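Local atomic coordinates of teichoic acid D-alanine hydrolase (Staphylococcus aureus, PDB entry 5ZH8), a protein that hydrolyses D-alanyl esters on wall teichoic acid and lipoteichoic acid, and affects methicillin resistance, autolysis and cell wall structure in Staphylococcus aureus. Residues A[118-122]-A[289-293]; A[123-128]-A[343-349]; A[127-133]-A[211-216]; A[132-136]-A[231-235]; A[180-186]-A[277-282]. All coordinates share one frame; numbering follows the deposited sequence.

Contact 1 (A[118-122]-A[289-293])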
# COMPACT_ATOMS: atom_id res chain seq x y z
N THR A 118 -5.81 20.11 9.78
CA THR A 118 -6.22 20.69 11.05
C THR A 118 -7.09 19.68 11.77
O THR A 118 -7.39 18.62 11.20
CB THR A 118 -7.00 21.99 10.82
OG1 THR A 118 -8.21 21.70 10.12
CG2 THR A 118 -6.19 22.97 10.01
N PRO A 119 -7.49 19.97 13.02
CA PRO A 119 -8.47 19.10 13.68
C PRO A 119 -9.81 19.01 12.94
O PRO A 119 -10.53 18.04 13.10
CB PRO A 119 -8.64 19.74 15.05
CG PRO A 119 -7.33 20.42 15.31
CD PRO A 119 -6.89 20.93 13.97
N ASN A 120 -10.11 20.02 12.13
CA ASN A 120 -11.33 20.02 11.30
C ASN A 120 -11.27 19.09 10.09
O ASN A 120 -12.31 18.73 9.55
CB ASN A 120 -11.66 21.44 10.84
CG ASN A 120 -12.67 22.11 11.73
OD1 ASN A 120 -12.33 22.96 12.56
ND2 ASN A 120 -13.94 21.71 11.60
N THR A 121 -10.06 18.71 9.67
CA THR A 121 -9.89 17.81 8.54
C THR A 121 -10.59 16.47 8.77
O THR A 121 -10.37 15.80 9.79
CB THR A 121 -8.41 17.53 8.26
OG1 THR A 121 -7.71 18.77 8.10
CG2 THR A 121 -8.25 16.70 6.99
N MET A 122 -11.41 16.08 7.79
CA MET A 122 -12.15 14.82 7.83
C MET A 122 -11.52 13.85 6.83
O MET A 122 -11.29 14.21 5.68
CB MET A 122 -13.61 15.07 7.47
CG MET A 122 -14.32 16.00 8.43
SD MET A 122 -15.80 16.78 7.78
CE MET A 122 -16.97 15.42 7.79
N TYR A 289 -16.57 10.18 5.88
CA TYR A 289 -15.43 11.00 6.29
C TYR A 289 -15.61 11.46 7.73
O TYR A 289 -16.68 11.94 8.09
CB TYR A 289 -15.30 12.22 5.37
CG TYR A 289 -14.77 11.92 3.99
CD1 TYR A 289 -15.54 11.24 3.05
CD2 TYR A 289 -13.49 12.32 3.62
CE1 TYR A 289 -15.05 10.98 1.78
CE2 TYR A 289 -12.98 12.06 2.36
CZ TYR A 289 -13.76 11.38 1.44
OH TYR A 289 -13.26 11.12 0.19
N MET A 290 -14.57 11.33 8.54
CA MET A 290 -14.63 11.69 9.96
C MET A 290 -13.39 12.46 10.38
O MET A 290 -12.29 12.14 9.94
CB MET A 290 -14.66 10.45 10.86
CG MET A 290 -15.92 9.63 10.82
SD MET A 290 -15.90 8.35 12.12
CE MET A 290 -16.68 9.25 13.45
N THR A 291 -13.57 13.45 11.25
CA THR A 291 -12.46 13.96 12.04
C THR A 291 -12.11 12.90 13.07
O THR A 291 -13.00 12.23 13.59
CB THR A 291 -12.81 15.27 12.78
OG1 THR A 291 -13.95 15.08 13.61
CG2 THR A 291 -13.10 16.39 11.80
N PRO A 292 -10.81 12.72 13.36
CA PRO A 292 -10.38 11.82 14.44
C PRO A 292 -11.10 12.07 15.78
O PRO A 292 -11.40 11.12 16.49
CB PRO A 292 -8.89 12.12 14.57
CG PRO A 292 -8.48 12.52 13.20
CD PRO A 292 -9.66 13.24 12.59
N THR A 293 -11.39 13.33 16.09
CA THR A 293 -12.08 13.67 17.33
C THR A 293 -13.46 13.03 17.41
O THR A 293 -13.83 12.48 18.45
CB THR A 293 -12.22 15.20 17.52
OG1 THR A 293 -12.92 15.75 16.40
CG2 THR A 293 -10.86 15.86 17.64

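Contact 2 (A[123-128]-A[343-349])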
# COMPACT_ATOMS: atom_id res chain seq x y z
N PHE A 123 -11.25 12.64 7.29
CA PHE A 123 -10.56 11.63 6.49
C PHE A 123 -11.50 10.51 6.09
O PHE A 123 -12.38 10.14 6.85
CB PHE A 123 -9.38 11.05 7.27
CG PHE A 123 -8.33 12.05 7.61
CD1 PHE A 123 -8.50 12.90 8.69
CD2 PHE A 123 -7.18 12.16 6.85
CE1 PHE A 123 -7.54 13.83 9.01
CE2 PHE A 123 -6.22 13.10 7.16
CZ PHE A 123 -6.39 13.94 8.24
N LEU A 124 -11.30 9.99 4.88
CA LEU A 124 -12.02 8.82 4.41
C LEU A 124 -11.69 7.64 5.32
O LEU A 124 -10.57 7.14 5.33
CB LEU A 124 -11.62 8.51 2.97
CG LEU A 124 -12.22 7.30 2.27
CD1 LEU A 124 -13.75 7.36 2.32
CD2 LEU A 124 -11.73 7.23 0.83
N ILE A 125 -12.67 7.19 6.10
CA ILE A 125 -12.43 6.15 7.09
C ILE A 125 -12.42 4.76 6.48
O ILE A 125 -12.05 3.79 7.15
CB ILE A 125 -13.44 6.19 8.26
CG1 ILE A 125 -14.85 5.76 7.82
CG2 ILE A 125 -13.48 7.58 8.88
CD1 ILE A 125 -15.85 5.68 8.95
N GLY A 126 -12.83 4.65 5.21
CA GLY A 126 -12.89 3.37 4.52
C GLY A 126 -13.58 2.28 5.33
O GLY A 126 -14.66 2.50 5.91
N SER A 127 -12.94 1.13 5.42
CA SER A 127 -13.53 -0.05 6.06
C SER A 127 -13.96 0.14 7.51
O SER A 127 -14.70 -0.69 8.05
CB SER A 127 -12.55 -1.22 5.98
OG SER A 127 -13.22 -2.42 6.28
N ALA A 128 -13.51 1.22 8.15
CA ALA A 128 -13.98 1.54 9.49
C ALA A 128 -15.46 1.96 9.52
O ALA A 128 -16.06 1.95 10.59
CB ALA A 128 -13.11 2.62 10.12
N ASN A 343 -9.85 -0.13 11.64
CA ASN A 343 -8.95 0.24 10.58
C ASN A 343 -9.65 0.22 9.22
O ASN A 343 -10.43 -0.68 8.92
CB ASN A 343 -7.74 -0.70 10.56
CG ASN A 343 -6.76 -0.36 9.45
OD1 ASN A 343 -5.89 0.50 9.61
ND2 ASN A 343 -6.90 -1.03 8.33
N GLY A 344 -9.35 1.22 8.39
CA GLY A 344 -9.81 1.27 7.01
C GLY A 344 -8.74 1.86 6.11
O GLY A 344 -8.15 2.89 6.42
N GLY A 345 -8.49 1.19 4.99
CA GLY A 345 -7.53 1.67 3.99
C GLY A 345 -8.25 1.90 2.67
O GLY A 345 -8.78 0.95 2.08
N PHE A 346 -8.30 3.15 2.21
CA PHE A 346 -9.09 3.47 1.03
C PHE A 346 -8.59 4.75 0.36
O PHE A 346 -8.32 5.75 1.03
CB PHE A 346 -10.57 3.61 1.45
CG PHE A 346 -11.57 3.07 0.46
CD1 PHE A 346 -11.28 1.96 -0.33
CD2 PHE A 346 -12.83 3.64 0.37
CE1 PHE A 346 -12.22 1.48 -1.24
CE2 PHE A 346 -13.77 3.16 -0.53
CZ PHE A 346 -13.47 2.08 -1.32
N PHE A 347 -8.47 4.69 -0.96
CA PHE A 347 -8.04 5.82 -1.79
C PHE A 347 -6.97 6.69 -1.15
O PHE A 347 -7.19 7.87 -0.87
CB PHE A 347 -9.25 6.66 -2.22
CG PHE A 347 -10.16 5.93 -3.16
CD1 PHE A 347 -9.92 5.93 -4.53
CD2 PHE A 347 -11.25 5.22 -2.68
CE1 PHE A 347 -10.75 5.24 -5.39
CE2 PHE A 347 -12.09 4.53 -3.54
CZ PHE A 347 -11.83 4.55 -4.90
N GLY A 348 -5.83 6.07 -0.89
CA GLY A 348 -4.64 6.76 -0.38
C GLY A 348 -4.70 7.23 1.06
O GLY A 348 -3.82 7.97 1.50
N GLN A 349 -5.72 6.80 1.81
CA GLN A 349 -5.86 7.19 3.20
C GLN A 349 -5.86 5.95 4.07
O GLN A 349 -6.17 4.85 3.61
CB GLN A 349 -7.14 8.00 3.40
CG GLN A 349 -7.24 9.19 2.45
CD GLN A 349 -8.21 10.27 2.90
OE1 GLN A 349 -8.62 10.31 4.06
NE2 GLN A 349 -8.56 11.17 1.99

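Contact 3 (A[127-133]-A[211-216])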
# COMPACT_ATOMS: atom_id res chain seq x y z
N SER A 127 -12.94 1.13 5.42
CA SER A 127 -13.53 -0.05 6.06
C SER A 127 -13.96 0.14 7.51
O SER A 127 -14.70 -0.69 8.05
CB SER A 127 -12.55 -1.22 5.98
OG SER A 127 -13.22 -2.42 6.28
N ALA A 128 -13.51 1.22 8.15
CA ALA A 128 -13.98 1.54 9.49
C ALA A 128 -15.46 1.96 9.52
O ALA A 128 -16.06 1.95 10.59
CB ALA A 128 -13.11 2.62 10.12
N GLN A 129 -16.03 2.31 8.37
CA GLN A 129 -17.48 2.56 8.30
C GLN A 129 -18.30 1.30 8.59
O GLN A 129 -19.45 1.40 9.01
CB GLN A 129 -17.92 3.14 6.95
CG GLN A 129 -19.33 3.72 6.99
CD GLN A 129 -19.82 4.21 5.65
OE1 GLN A 129 -19.34 3.78 4.60
NE2 GLN A 129 -20.80 5.11 5.67
N LYS A 130 -17.72 0.13 8.38
CA LYS A 130 -18.38 -1.12 8.75
C LYS A 130 -18.84 -1.14 10.22
O LYS A 130 -19.83 -1.80 10.55
CB LYS A 130 -17.46 -2.31 8.48
CG LYS A 130 -17.20 -2.57 7.01
CD LYS A 130 -16.43 -3.86 6.80
CE LYS A 130 -16.22 -4.14 5.33
NZ LYS A 130 -15.43 -3.09 4.65
N PHE A 131 -18.14 -0.41 11.09
CA PHE A 131 -18.53 -0.26 12.49
C PHE A 131 -19.85 0.49 12.61
O PHE A 131 -20.72 0.10 13.39
CB PHE A 131 -17.41 0.47 13.26
CG PHE A 131 -17.72 0.73 14.72
CD1 PHE A 131 -18.21 -0.29 15.54
CD2 PHE A 131 -17.50 1.98 15.28
CE1 PHE A 131 -18.49 -0.05 16.88
CE2 PHE A 131 -17.78 2.23 16.61
CZ PHE A 131 -18.28 1.21 17.41
N SER A 132 -20.01 1.56 11.84
CA SER A 132 -21.28 2.29 11.75
C SER A 132 -22.43 1.35 11.35
O SER A 132 -23.48 1.33 12.00
CB SER A 132 -21.14 3.46 10.77
OG SER A 132 -22.40 3.91 10.29
N THR A 133 -22.19 0.57 10.30
CA THR A 133 -23.17 -0.40 9.80
C THR A 133 -23.46 -1.50 10.84
O THR A 133 -24.61 -1.92 11.00
CB THR A 133 -22.67 -1.05 8.48
OG1 THR A 133 -22.46 -0.04 7.49
CG2 THR A 133 -23.68 -2.08 7.94
N TYR A 211 -12.10 -11.53 4.20
CA TYR A 211 -12.48 -10.12 4.29
C TYR A 211 -13.05 -9.68 2.96
O TYR A 211 -12.54 -10.03 1.90
CB TYR A 211 -11.29 -9.25 4.69
CG TYR A 211 -11.68 -8.02 5.46
CD1 TYR A 211 -11.94 -8.10 6.83
CD2 TYR A 211 -11.78 -6.77 4.85
CE1 TYR A 211 -12.29 -6.98 7.56
CE2 TYR A 211 -12.13 -5.64 5.57
CZ TYR A 211 -12.38 -5.75 6.94
OH TYR A 211 -12.74 -4.65 7.69
N ASN A 212 -14.13 -8.90 3.01
CA ASN A 212 -14.89 -8.57 1.82
C ASN A 212 -15.80 -7.38 2.12
O ASN A 212 -16.73 -7.49 2.93
CB ASN A 212 -15.72 -9.79 1.40
CG ASN A 212 -16.43 -9.62 0.07
OD1 ASN A 212 -16.50 -8.51 -0.48
ND2 ASN A 212 -16.97 -10.71 -0.45
N ASP A 213 -15.52 -6.24 1.48
CA ASP A 213 -16.38 -5.06 1.60
C ASP A 213 -17.82 -5.41 1.24
O ASP A 213 -18.75 -4.90 1.86
CB ASP A 213 -15.90 -3.94 0.67
CG ASP A 213 -14.61 -3.31 1.12
OD1 ASP A 213 -14.18 -3.56 2.26
OD2 ASP A 213 -14.02 -2.55 0.32
N GLY A 214 -17.97 -6.27 0.24
CA GLY A 214 -19.28 -6.71 -0.24
C GLY A 214 -20.23 -7.19 0.84
O GLY A 214 -21.42 -6.90 0.79
N ASN A 215 -19.70 -7.91 1.83
CA ASN A 215 -20.53 -8.39 2.93
C ASN A 215 -21.27 -7.23 3.57
O ASN A 215 -22.49 -7.28 3.74
CB ASN A 215 -19.68 -9.08 4.01
CG ASN A 215 -19.20 -10.46 3.59
OD1 ASN A 215 -19.94 -11.28 3.03
ND2 ASN A 215 -17.93 -10.73 3.89
N TYR A 216 -20.55 -6.17 3.92
CA TYR A 216 -21.16 -5.03 4.60
C TYR A 216 -21.96 -4.12 3.67
O TYR A 216 -22.79 -3.33 4.14
CB TYR A 216 -20.13 -4.26 5.43
CG TYR A 216 -19.91 -4.91 6.78
CD1 TYR A 216 -19.38 -6.19 6.88
CD2 TYR A 216 -20.27 -4.26 7.96
CE1 TYR A 216 -19.19 -6.80 8.11
CE2 TYR A 216 -20.09 -4.86 9.19
CZ TYR A 216 -19.55 -6.13 9.26
OH TYR A 216 -19.37 -6.74 10.48
O HOH W 1 -14.45 -3.11 9.72

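Contact 4 (A[132-136]-A[231-235])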
# COMPACT_ATOMS: atom_id res chain seq x y z
N SER A 132 -20.01 1.56 11.84
CA SER A 132 -21.28 2.29 11.75
C SER A 132 -22.43 1.35 11.35
O SER A 132 -23.48 1.33 12.00
CB SER A 132 -21.14 3.46 10.77
OG SER A 132 -22.40 3.91 10.29
N THR A 133 -22.19 0.57 10.30
CA THR A 133 -23.17 -0.40 9.80
C THR A 133 -23.46 -1.50 10.84
O THR A 133 -24.61 -1.92 11.00
CB THR A 133 -22.67 -1.05 8.48
OG1 THR A 133 -22.46 -0.04 7.49
CG2 THR A 133 -23.68 -2.08 7.94
N GLY A 134 -22.43 -1.96 11.55
CA GLY A 134 -22.60 -2.94 12.61
C GLY A 134 -23.45 -2.41 13.75
O GLY A 134 -24.28 -3.13 14.30
N LEU A 135 -23.25 -1.14 14.12
CA LEU A 135 -24.03 -0.51 15.18
C LEU A 135 -25.51 -0.44 14.80
O LEU A 135 -26.38 -0.68 15.64
CB LEU A 135 -23.50 0.89 15.49
CG LEU A 135 -22.19 0.92 16.29
CD1 LEU A 135 -21.52 2.28 16.19
CD2 LEU A 135 -22.44 0.55 17.75
N LEU A 136 -25.77 -0.10 13.54
CA LEU A 136 -27.13 -0.05 13.01
C LEU A 136 -27.77 -1.43 13.04
O LEU A 136 -28.95 -1.56 13.36
CB LEU A 136 -27.13 0.51 11.59
CG LEU A 136 -26.79 2.00 11.43
CD1 LEU A 136 -26.61 2.35 9.96
CD2 LEU A 136 -27.86 2.88 12.06
N TYR A 231 -29.71 4.39 4.12
CA TYR A 231 -28.62 4.15 5.06
C TYR A 231 -28.22 5.45 5.74
O TYR A 231 -28.06 5.50 6.96
CB TYR A 231 -27.41 3.55 4.33
CG TYR A 231 -26.24 3.25 5.24
CD1 TYR A 231 -25.28 4.23 5.51
CD2 TYR A 231 -26.08 2.00 5.83
CE1 TYR A 231 -24.20 3.96 6.34
CE2 TYR A 231 -25.01 1.73 6.66
CZ TYR A 231 -24.07 2.72 6.92
OH TYR A 231 -23.00 2.46 7.75
N ALA A 232 -28.08 6.51 4.95
CA ALA A 232 -27.70 7.84 5.45
C ALA A 232 -28.66 8.33 6.52
O ALA A 232 -28.23 8.91 7.52
CB ALA A 232 -27.65 8.84 4.29
N GLU A 233 -29.94 8.11 6.31
CA GLU A 233 -30.96 8.51 7.27
C GLU A 233 -30.86 7.65 8.53
O GLU A 233 -30.90 8.18 9.64
CB GLU A 233 -32.35 8.38 6.66
CG GLU A 233 -33.46 8.95 7.53
CD GLU A 233 -34.77 9.10 6.79
OE1 GLU A 233 -34.83 8.79 5.57
OE2 GLU A 233 -35.75 9.51 7.44
N ASN A 234 -30.72 6.34 8.36
CA ASN A 234 -30.58 5.45 9.50
C ASN A 234 -29.35 5.83 10.32
O ASN A 234 -29.42 5.86 11.55
CB ASN A 234 -30.51 3.98 9.05
CG ASN A 234 -31.88 3.40 8.72
OD1 ASN A 234 -32.08 2.84 7.64
ND2 ASN A 234 -32.81 3.48 9.66
N TYR A 235 -28.24 6.13 9.65
CA TYR A 235 -27.02 6.55 10.35
C TYR A 235 -27.23 7.84 11.15
O TYR A 235 -26.85 7.92 12.31
CB TYR A 235 -25.83 6.75 9.41
CG TYR A 235 -24.76 7.60 10.07
CD1 TYR A 235 -23.85 7.05 10.96
CD2 TYR A 235 -24.70 8.97 9.84
CE1 TYR A 235 -22.90 7.83 11.59
CE2 TYR A 235 -23.75 9.76 10.47
CZ TYR A 235 -22.86 9.19 11.34
OH TYR A 235 -21.93 9.98 11.95

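Contact 5 (A[180-186]-A[277-282])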
# COMPACT_ATOMS: atom_id res chain seq x y z
N TYR A 180 -15.81 -8.38 -3.61
CA TYR A 180 -16.54 -7.34 -4.31
C TYR A 180 -15.60 -6.68 -5.30
O TYR A 180 -14.55 -6.17 -4.92
CB TYR A 180 -17.08 -6.28 -3.37
CG TYR A 180 -17.83 -5.16 -4.06
CD1 TYR A 180 -19.01 -5.42 -4.75
CD2 TYR A 180 -17.38 -3.84 -4.02
CE1 TYR A 180 -19.72 -4.41 -5.38
CE2 TYR A 180 -18.09 -2.82 -4.65
CZ TYR A 180 -19.25 -3.11 -5.32
OH TYR A 180 -19.95 -2.10 -5.95
N LYS A 181 -15.97 -6.75 -6.56
CA LYS A 181 -15.23 -6.08 -7.62
C LYS A 181 -16.02 -4.82 -7.95
O LYS A 181 -17.05 -4.90 -8.63
CB LYS A 181 -15.12 -6.98 -8.85
CG LYS A 181 -13.99 -8.00 -8.77
CD LYS A 181 -13.77 -8.69 -10.11
CE LYS A 181 -13.11 -7.78 -11.14
NZ LYS A 181 -13.47 -8.18 -12.52
N SER A 182 -15.55 -3.67 -7.47
CA SER A 182 -16.21 -2.38 -7.72
C SER A 182 -16.25 -2.01 -9.21
O SER A 182 -15.45 -2.51 -10.01
CB SER A 182 -15.53 -1.27 -6.92
OG SER A 182 -14.13 -1.28 -7.17
N SER A 183 -17.20 -1.15 -9.57
CA SER A 183 -17.30 -0.60 -10.92
C SER A 183 -17.81 0.84 -10.87
O SER A 183 -18.65 1.18 -10.03
CB SER A 183 -18.24 -1.45 -11.78
OG SER A 183 -18.29 -0.95 -13.10
N LYS A 184 -17.31 1.68 -11.77
CA LYS A 184 -17.73 3.08 -11.86
C LYS A 184 -19.16 3.17 -12.38
O LYS A 184 -19.86 4.15 -12.13
CB LYS A 184 -16.79 3.86 -12.78
CG LYS A 184 -15.35 3.93 -12.29
CD LYS A 184 -14.46 4.66 -13.30
CE LYS A 184 -13.19 5.19 -12.67
NZ LYS A 184 -12.31 5.92 -13.64
N ASP A 185 -19.58 2.14 -13.12
CA ASP A 185 -20.94 2.03 -13.62
C ASP A 185 -21.98 2.17 -12.51
O ASP A 185 -23.01 2.82 -12.70
CB ASP A 185 -21.14 0.67 -14.31
CG ASP A 185 -20.29 0.51 -15.56
OD1 ASP A 185 -19.44 1.40 -15.84
OD2 ASP A 185 -20.46 -0.50 -16.26
N TYR A 186 -21.71 1.56 -11.36
CA TYR A 186 -22.70 1.47 -10.29
C TYR A 186 -22.92 2.83 -9.64
O TYR A 186 -21.99 3.42 -9.09
CB TYR A 186 -22.29 0.43 -9.24
CG TYR A 186 -21.89 -0.92 -9.81
CD1 TYR A 186 -22.44 -1.40 -11.01
CD2 TYR A 186 -20.98 -1.73 -9.15
CE1 TYR A 186 -22.08 -2.63 -11.53
CE2 TYR A 186 -20.62 -2.97 -9.66
CZ TYR A 186 -21.17 -3.41 -10.84
OH TYR A 186 -20.81 -4.64 -11.34
N ASN A 277 -13.79 7.40 -6.79
CA ASN A 277 -14.63 7.35 -7.98
C ASN A 277 -15.81 6.36 -7.86
O ASN A 277 -16.55 6.17 -8.82
CB ASN A 277 -13.77 6.98 -9.19
CG ASN A 277 -12.99 5.68 -8.99
OD1 ASN A 277 -12.97 5.11 -7.91
ND2 ASN A 277 -12.36 5.21 -10.05
N ILE A 278 -15.98 5.76 -6.68
CA ILE A 278 -16.97 4.69 -6.48
C ILE A 278 -17.75 4.81 -5.16
O ILE A 278 -18.46 3.88 -4.77
CB ILE A 278 -16.28 3.31 -6.51
CG1 ILE A 278 -15.16 3.22 -5.47
CG2 ILE A 278 -15.74 3.02 -7.90
CD1 ILE A 278 -14.56 1.84 -5.30
N LEU A 279 -17.65 5.95 -4.48
CA LEU A 279 -18.21 6.09 -3.15
C LEU A 279 -19.74 6.19 -3.16
O LEU A 279 -20.39 6.01 -2.12
CB LEU A 279 -17.59 7.30 -2.44
CG LEU A 279 -16.06 7.29 -2.26
CD1 LEU A 279 -15.64 8.49 -1.43
CD2 LEU A 279 -15.59 5.99 -1.62
N ASP A 280 -20.32 6.46 -4.33
CA ASP A 280 -21.78 6.41 -4.51
C ASP A 280 -22.37 4.99 -4.34
O ASP A 280 -23.54 4.86 -4.01
CB ASP A 280 -22.20 7.01 -5.86
CG ASP A 280 -21.51 6.36 -7.06
OD1 ASP A 280 -20.55 5.56 -6.87
OD2 ASP A 280 -21.93 6.66 -8.20
N GLN A 281 -21.56 3.96 -4.55
CA GLN A 281 -21.99 2.57 -4.41
C GLN A 281 -21.47 1.92 -3.12
O GLN A 281 -21.68 0.72 -2.90
CB GLN A 281 -21.50 1.77 -5.62
CG GLN A 281 -20.07 1.26 -5.53
CD GLN A 281 -19.37 1.15 -6.88
OE1 GLN A 281 -18.86 0.09 -7.24
NE2 GLN A 281 -19.35 2.24 -7.63
N TYR A 282 -20.81 2.70 -2.27
CA TYR A 282 -20.10 2.17 -1.10
C TYR A 282 -20.71 2.57 0.24
O TYR A 282 -20.00 2.67 1.25
CB TYR A 282 -18.61 2.57 -1.16
CG TYR A 282 -17.69 1.39 -1.36
CD1 TYR A 282 -17.28 0.62 -0.27
CD2 TYR A 282 -17.25 1.02 -2.62
CE1 TYR A 282 -16.45 -0.47 -0.44
CE2 TYR A 282 -16.41 -0.07 -2.80
CZ TYR A 282 -16.02 -0.81 -1.70
OH TYR A 282 -15.18 -1.89 -1.89

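Contact 1 (A[118-122]-A[289-293])
The Tyr289 ring meets the backbone of Met122 at its edge. Met122 O lies in the ring plane, 3.6 Å from Tyr289 CD2. Beside this, Met122 CB touches Tyr289 CB at 3.9 Å. The bend of the Met122 chain at chi3 (74°) brings Met122 CE to 3.5 Å from Tyr289 O. On the way, Met122 CG passes the methyl of Thr291 at an oblique angle, Met122 CG to Thr291 CG2 3.6 Å. Residues 118-121 form a type I beta turn that leads into strand 123-124, an outer strand of the small three-stranded antiparallel sheet. Residues 289-290 end its central strand, 288-290. Thr291 follows as the N-cap of helix 292-303. Thr291 CG2 stands anti to the carbonyl carbon and points into the turn, 3.3 Å from both Pro119 O and Asn120 O. That leaves Thr291 OG1 to pair with Thr293 OG1 at 3.0 Å. The backbones also meet through a CA-H...O contact, Met122 CA to Met290 O, 3.4 Å. Away from residues 289-293, the Asn120 amide is bonded to Leu65 N and Ser63 O.

Contact 2 (A[123-128]-A[343-349])
Leu124 N donates to the side-chain amide of Gln349, with Leu124 N to Gln349 OE1 2.8 Å. The bond is bent, with an N-H...O angle of 135°. The donor lies above the carbonyl plane, 46° out of it. The Gln349 chain is extended beyond CG, which carries OE1 to strand 123-124. The same oxygen lies at the edge of the Phe123 ring, where ring and amide planes are nearly perpendicular. Gln349 NE2 has a weak bond to Ala261 O. Residues 346-349 form a type I' turn that joins strands 340-346 and 349-355 as a hairpin of the large antiparallel sheet. Strand 340-346 runs beside Ser127, consistent with the place of the KTG-motif strand in serine beta-lactamases and penicillin-binding proteins. Leu124 CD2 sits against the hairpin, 3.8 Å from Phe346 CD2 and 4.0 Å from Phe347 CB. Glycine allows a close backbone approach at Gly344. Gly344 CA makes a CA-H...O contact of 3.4 Å with Ile125 O. Ser127 CB lies 3.7 Å from Asn343 O, while the Asn343 amide oxygen bonds Thr352 OG1.

Contact 3 (A[127-133]-A[211-216])
The start of helix 129-142 faces the start of helix 213-227, with Lys130 CA 6.3 Å from Tyr216 CA. Ser127 and Lys130 form the Ser-X-X-Lys motif of the serine beta-lactamase and penicillin-binding protein family. Tyr211 probably takes the place of the tyrosine in the family's second motif, Tyr-X-Asn, which here reads Tyr-Asn-Asp. By analogy, Ser127 is probably the nucleophile of this esterase. Two groups grip Ser127 OG: it is 2.7 Å from Tyr211 OH, where either hydroxyl could donate, and it accepts from Lys130 NZ at 2.8 Å. It reaches Tyr211 at the ring edge, in the ring plane. Lys130 NZ also forms a salt bridge with Asp213 OD1, 2.7 Å, approaching from above the carboxylate plane. The lysine chain is extended as far as CE and turns at chi4 (61°), which directs NZ toward both partners. Along the way it lies over one face of Tyr216, with Lys130 CD 3.9 Å from the Tyr216 ring centroid in a CH-pi contact. Thr133 CB meets the edge of that ring. Tyr282 bonds the other carboxylate oxygen of Asp213. A water donates to Ser127 O at 3.0 Å and lies 3.1 Å from Tyr211 OH.

Contact 4 (A[132-136]-A[231-235])
The helix segments 132-136 and 231-235 cross at 74° with their axes 10.7 Å apart. Their nearest CA atoms are those of Leu136 and Tyr235, 7.1 Å apart. The wide axis distance is bridged by Tyr231. Its CG stands anti to the backbone N (chi1 -179°), and the ring reaches across to the other helix with its hydroxyl foremost. Two neighbouring hydroxyls receive it. Ser132 OG donates to Tyr231 OH at 3.0 Å, and Tyr231 OH donates to Thr133 OG1 at 2.6 Å. Thr133 OG1 lies near the ring plane, at the edge, and the two side chains meet at about a right angle. Leu136 CD1 packs on the ring off-centre, 4.2 Å from the Tyr231 centroid. The other methyl, Leu136 CD2, lies 3.4 Å from Asn234 O. Ser132 OG also touches the Tyr235 ring, 3.5 Å from Tyr235 CD1. Here the helix that begins after the Ser-X-X-Lys serine packs against helix 231-240 inside the helical part of the fold. Ile223 of helix 213-227 lies against Thr133, Leu136 and Asn234. Thr133 OG1 is also bonded to Gly284 O. A carbonyl can only accept, so the buried hydroxyls form a one-way relay from Ser132 through Tyr231 and Thr133 to Gly284.

Contact 5 (A[180-186]-A[277-282])
Gln281 turns its CG between its own backbone N and carbonyl carbon (chi1 84°) and bends again at chi2, which sends its amide into the loop 180-186. Tyr180 has its CG anti to the backbone N, and its ring swings out to meet that amide. The contact is loop to loop in the beta-lactamase-type fold: 180-186 precedes helix 189-199, and 277-282 precedes strand 288-290. Gln281 OE1 accepts two bonds. Ser183 N comes in the carbonyl plane, on a lone pair, nearly straight at 3.1 Å from Gln281 OE1. Tyr180 OH donates to Gln281 OE1 at 2.8 Å, tilted from that plane. On its other arm, Gln281 NE2 donates to Ser183 O at 2.7 Å. The amide thus bonds both the N-H and the carbonyl of Ser183, which fixes the rotation of the amide. Tyr186 brings its ring edge to Gln281, Tyr186 CD2 to Gln281 OE1 3.4 Å. Tyr180 also points an edge toward the face of Tyr282, whose hydroxyl bonds Asp213, in an offset T-shaped pair, centroids 5.7 Å apart and planes at 77°. Ile278 fills in beside Ser182, with Ile278 CD1 3.6 Å from Ser182 CB.

Overall arrangement
Contact 3 holds the probable active-site group, and contacts 2, 4 and 5 adjoin it. Contact 2 shares Ser127 and Ala128 with it, their centres about 11 Å apart, and sets strand 340-346 beside the serine. Contact 4 continues along helix 129-142, also about 11 Å away by centres. Contact 5 lies about 14 Å from contact 3 between centres but is wired in: Tyr282 OH to Asp213 OD2 is 2.6 Å, so its tyrosine bonds the partner of Lys130. Phe346 and Phe347 of contact 2 pack on Leu279, Tyr282, Asn277 and Ile278 of contact 5. Contact 1 is farther, about 20 Å from contact 3 between centres. It joins contact 2 through Met290 O and Phe123 N, 2.9 Å apart, across neighbouring strands.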